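Local coordinates for FEZ-1 protein (Fluoribacter gormanii, PDB 5WCK) that probably hydrolyses beta-lactam antibiotics as a monomeric, zinc-dependent metallo-beta-lactamase of subclass B3, at residues P3-F8 with V20-L25; I30-G35 with V134-T139; F109-D114 with P179-V184. The protein carries 2 engineered substitutions. All coordinates share one frame; numbering follows the deposited sequence. Where two conformers were deposited one is given.

Interaction 1: residues P3-F8 with V20-L25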
loop_
_atom_site.group_PDB
_atom_site.type_symbol
_atom_site.label_atom_id
_atom_site.label_comp_id
_atom_site.label_asym_id
_atom_site.label_seq_id
_atom_site.Cartn_x
_atom_site.Cartn_y
_atom_site.Cartn_z
ATOM N N PRO A 3 -9.727 -0.600 14.584
ATOM C CA PRO A 3 -8.884 -1.050 15.692
ATOM C C PRO A 3 -7.486 -0.410 15.663
ATOM O O PRO A 3 -6.792 -0.507 14.674
ATOM C CB PRO A 3 -8.793 -2.580 15.540
ATOM C CG PRO A 3 -9.411 -2.920 14.196
ATOM C CD PRO A 3 -10.168 -1.701 13.718
ATOM N N MET A 4 -7.083 0.242 16.759
ATOM C CA MET A 4 -5.781 0.892 16.827
ATOM C C MET A 4 -4.705 -0.178 16.654
ATOM O O MET A 4 -4.624 -1.134 17.423
ATOM C CB MET A 4 -5.583 1.613 18.173
ATOM C CG MET A 4 -4.190 2.226 18.377
ATOM S SD MET A 4 -3.721 3.586 17.243
ATOM C CE MET A 4 -2.050 3.042 16.908
ATOM N N PRO A 5 -3.828 -0.067 15.635
ATOM C CA PRO A 5 -2.714 -0.997 15.524
ATOM C C PRO A 5 -1.745 -0.923 16.718
ATOM O O PRO A 5 -1.616 0.132 17.371
ATOM C CB PRO A 5 -1.959 -0.533 14.269
ATOM C CG PRO A 5 -2.911 0.362 13.519
ATOM C CD PRO A 5 -3.865 0.924 14.547
ATOM N N ASN A 6 -1.008 -2.014 16.914
ATOM C CA ASN A 6 0.048 -2.104 17.888
ATOM C C ASN A 6 1.393 -1.878 17.207
ATOM O O ASN A 6 1.532 -2.138 16.012
ATOM C CB ASN A 6 0.047 -3.472 18.556
ATOM C CG ASN A 6 -1.279 -3.734 19.225
ATOM O OD1 ASN A 6 -1.617 -3.040 20.188
ATOM N ND2 ASN A 6 -2.032 -4.701 18.717
ATOM N N PRO A 7 2.428 -1.411 17.936
ATOM C CA PRO A 7 3.755 -1.281 17.356
ATOM C C PRO A 7 4.313 -2.634 16.896
ATOM O O PRO A 7 3.941 -3.719 17.395
ATOM C CB PRO A 7 4.631 -0.668 18.457
ATOM C CG PRO A 7 3.816 -0.746 19.724
ATOM C CD PRO A 7 2.369 -0.917 19.330
ATOM N N PHE A 8 5.204 -2.552 15.912
ATOM C CA PHE A 8 5.844 -3.721 15.372
ATOM C C PHE A 8 7.314 -3.394 15.203
ATOM O O PHE A 8 7.647 -2.279 14.829
ATOM C CB PHE A 8 5.230 -4.136 14.026
ATOM C CG PHE A 8 5.548 -5.549 13.621
ATOM C CD1 PHE A 8 4.760 -6.608 14.055
ATOM C CD2 PHE A 8 6.683 -5.854 12.891
ATOM C CE1 PHE A 8 5.078 -7.913 13.729
ATOM C CE2 PHE A 8 7.011 -7.162 12.585
ATOM C CZ PHE A 8 6.191 -8.194 12.976
ATOM N N VAL A 20 8.561 -0.435 8.271
ATOM C CA VAL A 20 8.472 0.556 9.351
ATOM C C VAL A 20 7.022 0.748 9.791
ATOM O O VAL A 20 6.663 1.798 10.310
ATOM C CB VAL A 20 9.118 1.893 8.950
ATOM C CG1 VAL A 20 10.627 1.745 8.820
ATOM C CG2 VAL A 20 8.529 2.491 7.669
ATOM N N GLY A 21 6.192 -0.280 9.573
ATOM C CA GLY A 21 4.800 -0.199 9.929
ATOM C C GLY A 21 4.471 -0.825 11.273
ATOM O O GLY A 21 5.323 -0.983 12.152
ATOM N N THR A 22 3.189 -1.144 11.414
ATOM C CA THR A 22 2.579 -1.618 12.632
ATOM C C THR A 22 2.279 -3.118 12.501
ATOM O O THR A 22 2.674 -3.785 11.557
ATOM C CB THR A 22 1.307 -0.812 12.920
ATOM O OG1 THR A 22 0.298 -1.256 11.993
ATOM C CG2 THR A 22 1.491 0.690 12.847
ATOM N N ASP A 23 1.543 -3.675 13.463
ATOM C CA ASP A 23 1.181 -5.079 13.360
ATOM C C ASP A 23 -0.010 -5.306 12.414
ATOM O O ASP A 23 -0.478 -6.467 12.280
ATOM C CB ASP A 23 0.907 -5.659 14.747
ATOM C CG ASP A 23 -0.411 -5.240 15.366
ATOM O OD1 ASP A 23 -1.003 -4.244 14.915
ATOM O OD2 ASP A 23 -0.855 -5.962 16.320
ATOM N N ASP A 24 -0.512 -4.230 11.787
ATOM C CA ASP A 24 -1.657 -4.289 10.865
ATOM C C ASP A 24 -1.367 -3.385 9.662
ATOM O O ASP A 24 -1.022 -3.875 8.574
ATOM C CB ASP A 24 -2.961 -3.919 11.582
ATOM C CG ASP A 24 -4.126 -3.683 10.645
ATOM O OD1 ASP A 24 -4.101 -4.242 9.517
ATOM O OD2 ASP A 24 -5.047 -2.909 11.030
ATOM N N LEU A 25 -1.490 -2.071 9.858
ATOM C CA LEU A 25 -1.255 -1.117 8.790
ATOM C C LEU A 25 0.239 -1.141 8.445
ATOM O O LEU A 25 1.095 -0.969 9.341
ATOM C CB LEU A 25 -1.711 0.272 9.249
ATOM C CG LEU A 25 -3.143 0.339 9.759
ATOM C CD1 LEU A 25 -3.509 1.741 10.236
ATOM C CD2 LEU A 25 -4.117 -0.174 8.711
HETATM O O HOH W 1 -5.338 -2.700 13.693
HETATM O O HOH W 2 7.982 -0.774 12.576
HETATM O O HOH W 3 5.284 0.264 14.932
#

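Interaction 2: residues I30-G35 with V134-T139. With SO4 (sulfate ion), chain F.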
loop_
_atom_site.group_PDB
_atom_site.type_symbol
_atom_site.label_atom_id
_atom_site.label_comp_id
_atom_site.label_asym_id
_atom_site.label_seq_id
_atom_site.Cartn_x
_atom_site.Cartn_y
_atom_site.Cartn_z
ATOM N N ILE A 30 12.230 2.988 1.825
ATOM C CA ILE A 30 13.230 2.646 0.811
ATOM C C ILE A 30 14.361 3.656 1.015
ATOM O O ILE A 30 14.141 4.857 0.915
ATOM C CB ILE A 30 12.651 2.670 -0.617
ATOM C CG1 ILE A 30 11.558 1.623 -0.840
ATOM C CG2 ILE A 30 13.762 2.447 -1.625
ATOM C CD1 ILE A 30 10.194 1.984 -0.375
ATOM N N VAL A 31 15.562 3.143 1.287
ATOM C CA VAL A 31 16.702 3.958 1.713
ATOM C C VAL A 31 17.684 4.057 0.543
ATOM O O VAL A 31 18.147 3.033 0.034
ATOM C CB VAL A 31 17.376 3.362 2.957
ATOM C CG1 VAL A 31 18.648 4.121 3.309
ATOM C CG2 VAL A 31 16.418 3.348 4.133
ATOM N N THR A 32 17.997 5.294 0.150
ATOM C CA THR A 32 18.895 5.560 -0.981
ATOM C C THR A 32 19.946 6.575 -0.568
ATOM O O THR A 32 19.787 7.320 0.395
ATOM C CB THR A 32 18.164 6.058 -2.237
ATOM O OG1 THR A 32 18.059 7.486 -2.203
ATOM C CG2 THR A 32 16.785 5.451 -2.399
ATOM N N PRO A 33 21.050 6.653 -1.341
ATOM C CA PRO A 33 22.071 7.670 -1.090
ATOM C C PRO A 33 21.583 9.119 -1.195
ATOM O O PRO A 33 22.295 10.035 -0.718
ATOM C CB PRO A 33 23.133 7.365 -2.148
ATOM C CG PRO A 33 22.909 5.930 -2.510
ATOM C CD PRO A 33 21.409 5.755 -2.447
ATOM N N ARG A 34 20.405 9.331 -1.798
ATOM C CA ARG A 34 19.862 10.665 -2.006
ATOM C C ARG A 34 18.606 10.890 -1.160
ATOM O O ARG A 34 17.852 11.851 -1.409
ATOM C CB ARG A 34 19.573 10.903 -3.497
ATOM C CG ARG A 34 20.775 10.664 -4.407
ATOM C CD ARG A 34 21.949 11.567 -4.082
ATOM N NE ARG A 34 21.639 12.942 -4.379
ATOM C CZ ARG A 34 22.405 13.983 -4.058
ATOM N NH1 ARG A 34 23.479 13.820 -3.295
ATOM N NH2 ARG A 34 22.099 15.174 -4.531
ATOM N N GLY A 35 18.391 10.027 -0.162
ATOM C CA GLY A 35 17.274 10.171 0.761
ATOM C C GLY A 35 16.348 8.976 0.671
ATOM O O GLY A 35 16.626 8.005 -0.053
ATOM N N VAL A 134 8.849 6.052 -9.982
ATOM C CA VAL A 134 9.295 6.950 -8.944
ATOM C C VAL A 134 10.741 6.560 -8.649
ATOM O O VAL A 134 11.023 5.411 -8.247
ATOM C CB VAL A 134 8.422 6.878 -7.682
ATOM C CG1 VAL A 134 9.018 7.692 -6.529
ATOM C CG2 VAL A 134 6.990 7.300 -7.972
ATOM N N GLU A 135 11.655 7.509 -8.891
ATOM C CA GLU A 135 13.089 7.219 -8.894
ATOM C C GLU A 135 13.777 8.126 -7.864
ATOM O O GLU A 135 13.510 9.329 -7.804
ATOM C CB GLU A 135 13.678 7.467 -10.289
ATOM C CG GLU A 135 13.056 6.630 -11.416
ATOM C CD GLU A 135 13.620 6.880 -12.817
ATOM O OE1 GLU A 135 14.725 6.385 -13.111
ATOM O OE2 GLU A 135 12.965 7.594 -13.618
ATOM N N LEU A 136 14.665 7.555 -7.042
ATOM C CA LEU A 136 15.464 8.330 -6.120
ATOM C C LEU A 136 16.768 7.587 -5.868
ATOM O O LEU A 136 16.751 6.404 -5.518
ATOM C CB LEU A 136 14.716 8.545 -4.797
ATOM C CG LEU A 136 15.389 9.424 -3.747
ATOM C CD1 LEU A 136 15.545 10.864 -4.211
ATOM C CD2 LEU A 136 14.641 9.379 -2.433
ATOM N N GLY A 137 17.894 8.285 -6.103
ATOM C CA GLY A 137 19.188 7.721 -5.774
ATOM C C GLY A 137 19.482 6.404 -6.480
ATOM O O GLY A 137 20.229 5.584 -5.932
ATOM N N GLY A 138 18.902 6.209 -7.678
ATOM C CA GLY A 138 19.096 4.996 -8.459
ATOM C C GLY A 138 18.075 3.902 -8.188
ATOM O O GLY A 138 18.034 2.911 -8.913
ATOM N N THR A 139 17.307 4.020 -7.101
ATOM C CA THR A 139 16.234 3.080 -6.842
ATOM C C THR A 139 15.012 3.453 -7.696
ATOM O O THR A 139 14.678 4.629 -7.798
ATOM C CB THR A 139 15.914 3.025 -5.347
ATOM O OG1 THR A 139 17.044 2.423 -4.719
ATOM C CG2 THR A 139 14.665 2.218 -5.067
HETATM S S SO4 F . 19.075 14.139 -6.606
HETATM O O1 SO4 F . 18.329 13.087 -5.923
HETATM O O2 SO4 F . 19.188 15.310 -5.717
HETATM O O3 SO4 F . 20.418 13.574 -6.921
HETATM O O4 SO4 F . 18.524 14.571 -7.878
#

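Interaction 3: residues F109-D114 with P179-V184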
loop_
_atom_site.group_PDB
_atom_site.type_symbol
_atom_site.label_atom_id
_atom_site.label_comp_id
_atom_site.label_asym_id
_atom_site.label_seq_id
_atom_site.Cartn_x
_atom_site.Cartn_y
_atom_site.Cartn_z
ATOM N N PHE A 109 -16.074 7.582 -3.567
ATOM C CA PHE A 109 -17.227 7.038 -4.278
ATOM C C PHE A 109 -18.163 6.281 -3.353
ATOM O O PHE A 109 -19.364 6.146 -3.679
ATOM C CB PHE A 109 -16.826 6.115 -5.438
ATOM C CG PHE A 109 -16.435 4.709 -5.030
ATOM C CD1 PHE A 109 -15.119 4.401 -4.725
ATOM C CD2 PHE A 109 -17.386 3.693 -4.980
ATOM C CE1 PHE A 109 -14.766 3.108 -4.360
ATOM C CE2 PHE A 109 -17.027 2.406 -4.609
ATOM C CZ PHE A 109 -15.717 2.123 -4.309
ATOM N N HIS A 110 -17.634 5.738 -2.246
ATOM C CA HIS A 110 -18.406 4.908 -1.356
ATOM C C HIS A 110 -18.659 5.571 -0.001
ATOM O O HIS A 110 -19.756 5.422 0.545
ATOM C CB HIS A 110 -17.741 3.540 -1.148
ATOM C CG HIS A 110 -18.652 2.604 -0.448
ATOM N ND1 HIS A 110 -19.668 1.939 -1.099
ATOM C CD2 HIS A 110 -18.752 2.266 0.841
ATOM C CE1 HIS A 110 -20.335 1.229 -0.223
ATOM N NE2 HIS A 110 -19.806 1.414 0.961
ATOM N N TYR A 111 -17.640 6.258 0.547
ATOM C CA TYR A 111 -17.620 6.702 1.970
ATOM C C TYR A 111 -17.798 8.227 2.089
ATOM O O TYR A 111 -17.601 8.778 3.171
ATOM C CB TYR A 111 -16.321 6.280 2.662
ATOM C CG TYR A 111 -16.133 4.785 2.753
ATOM C CD1 TYR A 111 -16.875 4.015 3.630
ATOM C CD2 TYR A 111 -15.217 4.149 1.926
ATOM C CE1 TYR A 111 -16.696 2.637 3.704
ATOM C CE2 TYR A 111 -15.063 2.771 1.954
ATOM C CZ TYR A 111 -15.798 2.014 2.843
ATOM O OH TYR A 111 -15.658 0.649 2.914
ATOM N N ALA A 112 -18.220 8.896 1.005
ATOM C CA ALA A 112 -18.426 10.379 1.015
ATOM C C ALA A 112 -19.318 10.808 2.183
ATOM O O ALA A 112 -19.093 11.888 2.766
ATOM C CB ALA A 112 -19.004 10.831 -0.296
ATOM N N ASN A 113 -20.330 9.986 2.514
ATOM C CA ASN A 113 -21.298 10.353 3.570
ATOM C C ASN A 113 -21.014 9.634 4.892
ATOM O O ASN A 113 -21.892 9.593 5.745
ATOM C CB ASN A 113 -22.735 10.140 3.063
ATOM C CG ASN A 113 -23.201 11.312 2.224
ATOM O OD1 ASN A 113 -23.051 12.457 2.657
ATOM N ND2 ASN A 113 -23.769 11.048 1.059
ATOM N N ASP A 114 -19.787 9.127 5.094
ATOM C CA ASP A 114 -19.370 8.501 6.351
ATOM C C ASP A 114 -18.213 9.306 6.957
ATOM O O ASP A 114 -17.033 9.080 6.631
ATOM C CB ASP A 114 -18.920 7.046 6.127
ATOM C CG ASP A 114 -18.615 6.299 7.428
ATOM O OD1 ASP A 114 -18.467 6.965 8.484
ATOM O OD2 ASP A 114 -18.492 5.028 7.382
ATOM N N PRO A 179 -17.195 -4.549 2.700
ATOM C CA PRO A 179 -18.597 -4.809 3.018
ATOM C C PRO A 179 -19.489 -3.641 2.607
ATOM O O PRO A 179 -19.258 -2.511 3.024
ATOM C CB PRO A 179 -18.606 -4.956 4.541
ATOM C CG PRO A 179 -17.205 -5.341 4.896
ATOM C CD PRO A 179 -16.318 -4.716 3.853
ATOM N N GLY A 180 -20.479 -3.927 1.762
ATOM C CA GLY A 180 -21.404 -2.903 1.325
ATOM C C GLY A 180 -21.088 -2.304 -0.033
ATOM O O GLY A 180 -21.948 -1.627 -0.605
ATOM N N TYR A 181 -19.909 -2.592 -0.569
ATOM C CA TYR A 181 -19.580 -2.063 -1.911
ATOM C C TYR A 181 -20.608 -2.622 -2.904
ATOM O O TYR A 181 -20.907 -3.761 -2.780
ATOM C CB TYR A 181 -18.205 -2.584 -2.336
ATOM C CG TYR A 181 -17.030 -1.685 -2.046
ATOM C CD1 TYR A 181 -17.114 -0.667 -1.116
ATOM C CD2 TYR A 181 -15.836 -1.856 -2.718
ATOM C CE1 TYR A 181 -16.030 0.147 -0.856
ATOM C CE2 TYR A 181 -14.745 -1.047 -2.472
ATOM C CZ TYR A 181 -14.844 -0.033 -1.542
ATOM O OH TYR A 181 -13.784 0.787 -1.296
ATOM N N LYS A 182 -21.064 -1.828 -3.875
ATOM C CA LYS A 182 -22.035 -2.288 -4.902
ATOM C C LYS A 182 -21.269 -2.544 -6.206
ATOM O O LYS A 182 -20.653 -1.645 -6.708
ATOM C CB LYS A 182 -23.112 -1.219 -5.064
ATOM C CG LYS A 182 -24.233 -1.487 -6.086
ATOM C CD LYS A 182 -25.504 -0.796 -6.484
ATOM C CE LYS A 182 -26.407 -0.706 -5.277
ATOM N NZ LYS A 182 -27.014 -2.020 -4.966
ATOM N N LEU A 183 -21.334 -3.776 -6.709
ATOM C CA LEU A 183 -20.565 -4.139 -7.918
ATOM C C LEU A 183 -21.415 -4.113 -9.195
ATOM O O LEU A 183 -20.836 -4.249 -10.250
ATOM C CB LEU A 183 -20.028 -5.555 -7.700
ATOM C CG LEU A 183 -19.043 -5.704 -6.542
ATOM C CD1 LEU A 183 -18.625 -7.163 -6.409
ATOM C CD2 LEU A 183 -17.827 -4.813 -6.743
ATOM N N VAL A 184 -22.731 -3.984 -9.060
ATOM C CA VAL A 184 -23.658 -4.031 -10.190
ATOM C C VAL A 184 -24.407 -2.693 -10.204
ATOM O O VAL A 184 -25.014 -2.344 -9.182
ATOM C CB VAL A 184 -24.668 -5.184 -10.038
ATOM C CG1 VAL A 184 -25.660 -5.220 -11.196
ATOM C CG2 VAL A 184 -23.964 -6.531 -9.868
HETATM O O HOH W 4 -20.484 -0.126 3.126
HETATM O O HOH W 5 -20.608 1.109 -3.613
HETATM O O HOH W 6 -17.206 -1.041 4.255
#

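Interaction 1: residues P3-F8 with V20-L25
The extended arm 3-8 lies along the irregular loop 20-25, their CA atoms coming as near as 4.8 Å between Phe8 and Thr22, and one backbone hydrogen bond, Asp23 N to Asn6 O (3.0 Å), runs almost along the axis of the Asn6 carbonyl. Asn6 and Asp23 complete this grip with two further bonds. Asp23 CG takes the crowded position between its own N and carbonyl carbon (chi1 75°), which brings the carboxylate back to Asn6. There Asn6 N reaches OD1 of Asp23 at 3.0 Å from well above the carboxylate plane, while Asn6 ND2 meets OD2 of Asp23 at 3.0 Å in a nearly straight bond (169°). OD2 lies in the Asn6 amide plane but is itself met from above the carboxylate plane, the two planes standing 76° apart. On the buried side, Pro5 packs its ring onto Thr22 and Leu25: CG of Pro5 touches CD1 of Leu25 at 3.6 Å, and CB of Pro5 sits against the Thr22 hydroxyl. That hydroxyl is engaged in the loop, accepting from Asp24 N in an ST turn and donating to a lone pair of Leu25 O (2.8 Å), which also receives Thr22 N. Phe8 lays its CB over the Thr22 carbonyl carbon and turns its ring outward to an edge-to-face pair with Tyr225. Two waters link Phe8 backbone atoms to Gly21 O, and another joins Pro3 O to OD2 of Asp24 (2.7 Å to the latter). The Asp24 carboxylate is further held by Tyr2 OH at OD2, while OD1 takes the ND1 hydrogen bond of His215, a zinc ligand: the second-shell carboxylate-histidine-metal arrangement, here in the metallo-beta-lactamase fold, which probably orients the imidazole and strengthens its donation to zinc.

Interaction 2: residues I30-G35 with V134-T139
OG1 of Thr32 is gripped twice within its own turn: it accepts from Arg34 N at 3.0 Å, making an ST turn, and donates to Gly35 O at 2.6 Å, in the carbonyl plane on a lone pair. Both bonds need OG1 in the crowded position between the Thr32 N and carbonyl carbon, and this sends CG2 of Thr32 across to Leu136 O (3.3 Å). The Leu136 side chain, its CG anti to the backbone N (chi1 -176°), crosses Thr32 at about a right angle. It spreads its methyls along the type I turn, CD2 resting 3.4 Å from Gly35 O and CD1 near Arg34 O. Gly137, in the facing type I' turn, presses its CA against CG of Arg34 at 3.6 Å. Further along, CG2 of Ile30 meets CG2 of Thr139 at 3.6 Å, while the Thr139 hydroxyl takes a bond from Asn16. The Arg34 chain, bent at chi2 and chi3, leads its guanidinium off to a sulfate ion, probably from the crystallisation liquor, with NE 2.9 Å from sulfate O3 and NH2 bonded to O2. With both hydroxyls satisfied, the sandwich's two sheets meet through van der Waals packing of turn against turn.

Interaction 3: residues F109-D114 with P179-V184
The CD1-CE1 edge of Tyr181 is turned into one face of the His110 ring, CD1 over the ring centre and CE1 3.6 Å from CG of His110, with the planes at 56°. The Tyr181 ring in turn offers a face to Phe109, whose CZ tip comes down at 3.6 Å from CZ of Tyr181, displaced toward the rim. Tyr111 closes in beside them, its CE2 4.0 Å from CE1 of Tyr181. At the rim of the imidazole, CE1 of His110 points at Gly180 O from 3.3 Å, close to the ring plane. Phe109, His110 and Tyr181 form an aromatic cluster of two tilted edge-to-face pairs, joining the loop after helix 95-103 to the one before helix 192-204 beside the zinc site of the metallo-beta-lactamase fold. Both imidazole nitrogens are occupied in the ring plane by water: one water spans NE2 of His110 (2.7 Å) and Pro179 O, another spans ND1 and Lys182 N. A third water connects the Tyr111 hydroxyl to the same Pro179 O, which therefore takes two waters, and Asn178 also binds that hydroxyl. His110 reaches across because CG stands anti to its N (chi1 -169°), whereas Phe109 adopts the crowded rotamer between its N and carbonyl carbon (chi1 80°). Behind them, the carboxylate of Asp108 bonds to the backbone N of both His110 and Tyr111, and Thr188 binds Phe109 O. On the far loop, Tyr181 OH hydrogen-bonds to the carbonyl O of the zinc ligand His149, its side chain touches the zinc ligand His73, and Ile192 and Tyr196 of helix 192-204 also touch it.

Interactions 1 and 3 both border the dinuclear zinc site, with centres 25 Å apart and nearest atoms about 12 Å apart. Interaction 1 lies beside the site of Asp75, His76 and His215, Asp24 bonding to His215 and the Leu25 side chain lying about 5 Å from a zinc ion. Interaction 3 flanks that of His71, His73 and His149, the Tyr181 side chain about 6 Å from a zinc ion. Interaction 2 is structural and remote from the metals, 37 Å from interaction 3 between centres and on the opposite side of the chain's centre. It still comes within about 7 Å of interaction 1 (nearest atoms), where Val20, after strand 17-19, approaches Ile30 on the antiparallel strand 28-32.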